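Local structure of leucyl-trna synthetase (Plasmodium falciparum, 5FOC) at residues 315-319 and 320-324; 308-311 and 312-316. The protein probably attaches leucine to its tRNA at the expense of ATP, and through the editing domain studied here probably hydrolyses wrongly charged tRNA. The protein carries 2 engineered substitutions. All coordinates share one frame; numbering follows the deposited sequence.

Interaction 1: residues 315-319 and 320-324; sequences EKVSS and YKDVK
Asp322 reaches back along the chain to Ser318, and its carboxylate is what ties this loop together. OD2 takes two donors: the backbone N of Ser318, 2.9 Å from Asp322 OD2 on a nearly straight bond (164°) to the anti lone pair, and the ammonium NZ of Lys324, which meets the same oxygen from the syn side in a salt bridge. OD1 is used as well, capping the coming helix by accepting from the backbone N of Lys324 at 3.0 Å. Bonds to both oxygens would hold the carboxylate in this orientation. Lys324 doubles back over the loop, its CE 3.3 Å from Val317 CA, and a bend in its last torsion (chi4 -144°) turns NZ onto the carbonyl O of Lys316; NZ is modelled only 2.5 Å from Lys316 O, too short to take at face value. The ammonium probably bridges this carbonyl and Asp322 OD2. From Ser319 to Asp322 the chain makes a type I beta turn, closed by Asp322 N on Ser319 O at 3.2 Å; the donor stands well above the carbonyl plane. Ser319 OG accepts inside the turn from Lys321 N, 3.1 Å away. The loop joins helix 307-314 to helix 325-339: Val317 packs on Leu325 and Ile328 of the latter, while Tyr320 lies against helix 263-274, its N bonded to Asp271 of that helix and its OH to Thr244 in a separate loop.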
loop_
_atom_site.group_PDB
_atom_site.type_symbol
_atom_site.label_atom_id
_atom_site.label_comp_id
_atom_site.label_asym_id
_atom_site.label_seq_id
_atom_site.Cartn_x
_atom_site.Cartn_y
_atom_site.Cartn_z
ATOM N N GLU A 315 1.254 -23.700 -13.372
ATOM C CA GLU A 315 2.582 -23.981 -12.753
ATOM C C GLU A 315 2.501 -24.714 -11.406
ATOM O O GLU A 315 3.535 -24.964 -10.756
ATOM C CB GLU A 315 3.443 -22.725 -12.606
ATOM C CG GLU A 315 3.573 -21.827 -13.828
ATOM C CD GLU A 315 4.169 -22.486 -15.051
ATOM O OE1 GLU A 315 4.988 -23.419 -14.914
ATOM O OE2 GLU A 315 3.825 -22.034 -16.173
ATOM N N LYS A 316 1.281 -25.073 -11.010
ATOM C CA LYS A 316 1.002 -25.871 -9.817
ATOM C C LYS A 316 1.477 -25.221 -8.525
ATOM O O LYS A 316 1.989 -25.896 -7.627
ATOM C CB LYS A 316 1.568 -27.298 -9.970
ATOM C CG LYS A 316 1.038 -28.018 -11.186
ATOM C CD LYS A 316 -0.390 -28.469 -10.966
ATOM C CE LYS A 316 -1.022 -28.801 -12.296
ATOM N NZ LYS A 316 -2.135 -29.757 -12.105
ATOM N N VAL A 317 1.284 -23.910 -8.422
ATOM C CA VAL A 317 1.702 -23.153 -7.244
ATOM C C VAL A 317 0.991 -23.678 -6.015
ATOM O O VAL A 317 -0.244 -23.774 -5.996
ATOM C CB VAL A 317 1.385 -21.656 -7.375
ATOM C CG1 VAL A 317 1.610 -20.960 -6.031
ATOM C CG2 VAL A 317 2.176 -21.034 -8.530
ATOM N N SER A 318 1.760 -23.977 -4.975
ATOM C CA SER A 318 1.229 -24.657 -3.792
ATOM C C SER A 318 0.738 -23.742 -2.697
ATOM O O SER A 318 -0.103 -24.156 -1.921
ATOM C CB SER A 318 2.263 -25.631 -3.245
ATOM O OG SER A 318 2.489 -26.598 -4.248
ATOM N N SER A 319 1.276 -22.524 -2.647
ATOM C CA SER A 319 0.974 -21.527 -1.646
ATOM C C SER A 319 1.626 -20.206 -2.079
ATOM O O SER A 319 2.429 -20.163 -3.043
ATOM C CB SER A 319 1.521 -21.911 -0.274
ATOM O OG SER A 319 2.946 -21.706 -0.256
ATOM N N TYR A 320 1.319 -19.129 -1.350
ATOM C CA TYR A 320 1.888 -17.823 -1.682
ATOM C C TYR A 320 3.341 -17.741 -1.248
ATOM O O TYR A 320 4.012 -16.782 -1.575
ATOM C CB TYR A 320 1.049 -16.648 -1.161
ATOM C CG TYR A 320 1.257 -16.226 0.278
ATOM C CD1 TYR A 320 0.472 -16.740 1.326
ATOM C CD2 TYR A 320 2.136 -15.203 0.583
ATOM C CE1 TYR A 320 0.669 -16.324 2.635
ATOM C CE2 TYR A 320 2.340 -14.778 1.865
ATOM C CZ TYR A 320 1.581 -15.322 2.901
ATOM O OH TYR A 320 1.812 -14.860 4.182
ATOM N N LYS A 321 3.792 -18.731 -0.488
ATOM C CA LYS A 321 5.199 -18.849 -0.096
ATOM C C LYS A 321 5.982 -19.906 -0.873
ATOM O O LYS A 321 7.151 -20.169 -0.549
ATOM C CB LYS A 321 5.260 -19.148 1.404
ATOM C CG LYS A 321 4.681 -18.016 2.252
ATOM C CD LYS A 321 4.312 -18.450 3.665
ATOM C CE LYS A 321 2.993 -19.189 3.666
ATOM N NZ LYS A 321 2.599 -19.517 5.055
ATOM N N ASP A 322 5.394 -20.452 -1.931
ATOM C CA ASP A 322 6.079 -21.370 -2.871
ATOM C C ASP A 322 7.343 -20.697 -3.437
ATOM O O ASP A 322 7.284 -19.590 -3.962
ATOM C CB ASP A 322 5.084 -21.738 -3.986
ATOM C CG ASP A 322 5.501 -22.940 -4.810
ATOM O OD1 ASP A 322 6.704 -23.039 -5.178
ATOM O OD2 ASP A 322 4.618 -23.782 -5.126
ATOM N N VAL A 323 8.490 -21.377 -3.339
ATOM C CA VAL A 323 9.760 -20.851 -3.869
ATOM C C VAL A 323 9.750 -20.570 -5.364
ATOM O O VAL A 323 10.570 -19.776 -5.852
ATOM C CB VAL A 323 10.958 -21.790 -3.556
ATOM C CG1 VAL A 323 11.165 -21.915 -2.062
ATOM C CG2 VAL A 323 10.842 -23.148 -4.260
ATOM N N LYS A 324 8.881 -21.244 -6.105
ATOM C CA LYS A 324 8.846 -21.058 -7.539
ATOM C C LYS A 324 8.104 -19.782 -7.945
ATOM O O LYS A 324 8.224 -19.347 -9.089
ATOM C CB LYS A 324 8.309 -22.317 -8.244
ATOM C CG LYS A 324 6.804 -22.407 -8.295
ATOM C CD LYS A 324 6.265 -23.814 -8.573
ATOM C CE LYS A 324 4.789 -23.899 -8.179
ATOM N NZ LYS A 324 4.378 -25.221 -7.595
#

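Interaction 2: residues 308-311 and 312-316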
loop_
_atom_site.group_PDB
_atom_site.type_symbol
_atom_site.label_atom_id
_atom_site.label_comp_id
_atom_site.label_asym_id
_atom_site.label_seq_id
_atom_site.Cartn_x
_atom_site.Cartn_y
_atom_site.Cartn_z
ATOM N N GLY A 308 -3.380 -14.312 -13.659
ATOM C CA GLY A 308 -2.833 -14.662 -12.369
ATOM C C GLY A 308 -3.247 -16.051 -11.943
ATOM O O GLY A 308 -2.424 -16.844 -11.521
ATOM N N LYS A 309 -4.556 -16.325 -12.033
ATOM C CA LYS A 309 -5.108 -17.646 -11.766
ATOM C C LYS A 309 -4.569 -18.670 -12.780
ATOM O O LYS A 309 -4.208 -19.780 -12.412
ATOM C CB LYS A 309 -6.643 -17.600 -11.839
ATOM C CG LYS A 309 -7.335 -18.916 -11.511
ATOM C CD LYS A 309 -8.855 -18.803 -11.544
ATOM C CE LYS A 309 -9.411 -20.203 -11.459
ATOM N NZ LYS A 309 -10.878 -20.327 -11.501
ATOM N N TYR A 310 -4.565 -18.307 -14.054
ATOM C CA TYR A 310 -4.095 -19.228 -15.111
ATOM C C TYR A 310 -2.682 -19.776 -14.802
ATOM O O TYR A 310 -2.479 -20.971 -14.883
ATOM C CB TYR A 310 -4.111 -18.556 -16.489
ATOM C CG TYR A 310 -3.668 -19.470 -17.597
ATOM C CD1 TYR A 310 -4.574 -20.291 -18.264
ATOM C CD2 TYR A 310 -2.321 -19.519 -17.986
ATOM C CE1 TYR A 310 -4.156 -21.154 -19.276
ATOM C CE2 TYR A 310 -1.902 -20.359 -18.999
ATOM C CZ TYR A 310 -2.822 -21.176 -19.634
ATOM O OH TYR A 310 -2.381 -21.996 -20.648
ATOM N N TYR A 311 -1.737 -18.906 -14.439
ATOM C CA TYR A 311 -0.354 -19.359 -14.102
ATOM C C TYR A 311 -0.221 -20.017 -12.724
ATOM O O TYR A 311 0.612 -20.908 -12.549
ATOM C CB TYR A 311 0.682 -18.254 -14.329
ATOM C CG TYR A 311 0.860 -18.049 -15.811
ATOM C CD1 TYR A 311 1.647 -18.944 -16.583
ATOM C CD2 TYR A 311 0.179 -17.045 -16.487
ATOM C CE1 TYR A 311 1.776 -18.790 -17.970
ATOM C CE2 TYR A 311 0.333 -16.866 -17.878
ATOM C CZ TYR A 311 1.111 -17.751 -18.621
ATOM O OH TYR A 311 1.247 -17.580 -20.001
ATOM N N TYR A 312 -1.046 -19.589 -11.756
ATOM C CA TYR A 312 -1.164 -20.296 -10.487
ATOM C C TYR A 312 -1.461 -21.780 -10.733
ATOM O O TYR A 312 -0.770 -22.661 -10.221
ATOM C CB TYR A 312 -2.275 -19.671 -9.664
ATOM C CG TYR A 312 -2.500 -20.270 -8.312
ATOM C CD1 TYR A 312 -1.658 -19.961 -7.237
ATOM C CD2 TYR A 312 -3.581 -21.138 -8.091
ATOM C CE1 TYR A 312 -1.869 -20.497 -5.979
ATOM C CE2 TYR A 312 -3.804 -21.688 -6.829
ATOM C CZ TYR A 312 -2.951 -21.355 -5.778
ATOM O OH TYR A 312 -3.161 -21.874 -4.548
ATOM N N GLU A 313 -2.467 -22.038 -11.557
ATOM C CA GLU A 313 -2.926 -23.407 -11.840
ATOM C C GLU A 313 -1.985 -24.200 -12.727
ATOM O O GLU A 313 -1.691 -25.357 -12.427
ATOM C CB GLU A 313 -4.301 -23.379 -12.494
ATOM C CG GLU A 313 -5.403 -22.873 -11.570
ATOM C CD GLU A 313 -6.727 -22.753 -12.284
ATOM O OE1 GLU A 313 -6.700 -22.670 -13.543
ATOM O OE2 GLU A 313 -7.796 -22.740 -11.603
ATOM N N LYS A 314 -1.534 -23.581 -13.820
ATOM C CA LYS A 314 -0.679 -24.254 -14.793
ATOM C C LYS A 314 0.671 -24.597 -14.182
ATOM O O LYS A 314 1.170 -25.687 -14.438
ATOM C CB LYS A 314 -0.482 -23.398 -16.040
ATOM C CG LYS A 314 0.299 -24.056 -17.163
ATOM C CD LYS A 314 0.551 -23.043 -18.257
ATOM C CE LYS A 314 1.353 -23.622 -19.401
ATOM N NZ LYS A 314 1.310 -22.677 -20.548
ATOM N N GLU A 315 1.254 -23.700 -13.372
ATOM C CA GLU A 315 2.582 -23.981 -12.753
ATOM C C GLU A 315 2.501 -24.714 -11.406
ATOM O O GLU A 315 3.535 -24.964 -10.756
ATOM C CB GLU A 315 3.443 -22.725 -12.606
ATOM C CG GLU A 315 3.573 -21.827 -13.828
ATOM C CD GLU A 315 4.169 -22.486 -15.051
ATOM O OE1 GLU A 315 4.988 -23.419 -14.914
ATOM O OE2 GLU A 315 3.825 -22.034 -16.173
ATOM N N LYS A 316 1.281 -25.073 -11.010
ATOM C CA LYS A 316 1.002 -25.871 -9.817
ATOM C C LYS A 316 1.477 -25.221 -8.525
ATOM O O LYS A 316 1.989 -25.896 -7.627
ATOM C CB LYS A 316 1.568 -27.298 -9.970
ATOM C CG LYS A 316 1.038 -28.018 -11.186
ATOM C CD LYS A 316 -0.390 -28.469 -10.966
ATOM C CE LYS A 316 -1.022 -28.801 -12.296
ATOM N NZ LYS A 316 -2.135 -29.757 -12.105
#
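Lys314 meets Tyr310, one turn back along the helix, at a slant, and can be followed outward atom by atom. Its CB sits 3.3 Å from the carbonyl O of Tyr310, the same oxygen that receives the backbone N of Lys314. With CG anti to the backbone N (chi1 -175°) and the rest of the chain extended, CD arrives obliquely at the ring, 3.7 Å from Tyr310 CE2. At the tip, NZ lies 3.8 Å from Tyr310 OH, while CD also comes near that hydroxyl. Tyr310 in turn places CD2 over the centre of the Tyr311 ring, 3.7 Å above its plane. The edge of that second ring is met by Glu315: OE2 lies in the ring plane, 3.8 Å from Tyr311 CD1, and carboxylate and ring are nearly coplanar, 8° apart. A bend at chi2 (-60°) brings the glutamate alongside the tyrosine. On another side of the helix, Lys309 lays its CE 3.0 Å from Glu313 OE2, and the salt bridge from Lys309 NZ to that oxygen is long, 3.9 Å. Four successive i to i+4 backbone bonds underlie these pairs, from Tyr312 N on Gly308 O to Glu315 N on Tyr311 O, and Lys316, at positive phi, ends the helix in a Schellman motif. Helix 307-314 leans on two others: Tyr312 packs against Tyr266, Ala267 and Glu270 of helix 263-274, while Tyr311 reaches Leu332 and Lys335 of helix 325-339.

Interactions 1 and 2 are consecutive pieces of one chain, their centres 9 Å apart, and they share Glu315 and Lys316. Interaction 2 covers most of the short helix 307-314 and its C-terminal turn; interaction 1 is the loop that carries the chain from there to helix 325-339. Across the junction Val317 N lies 3.0 Å from Tyr312 O, a probable hydrogen bond that is the wider-spanning (6→1) of the two closing the Schellman motif. Both contacts pack against the same pair of helices, 263-274 and 325-339, with Ile328 touched by Glu315 at the junction. Their centres lie 23 and 24 Å from the centre of the chain, on the same side of it.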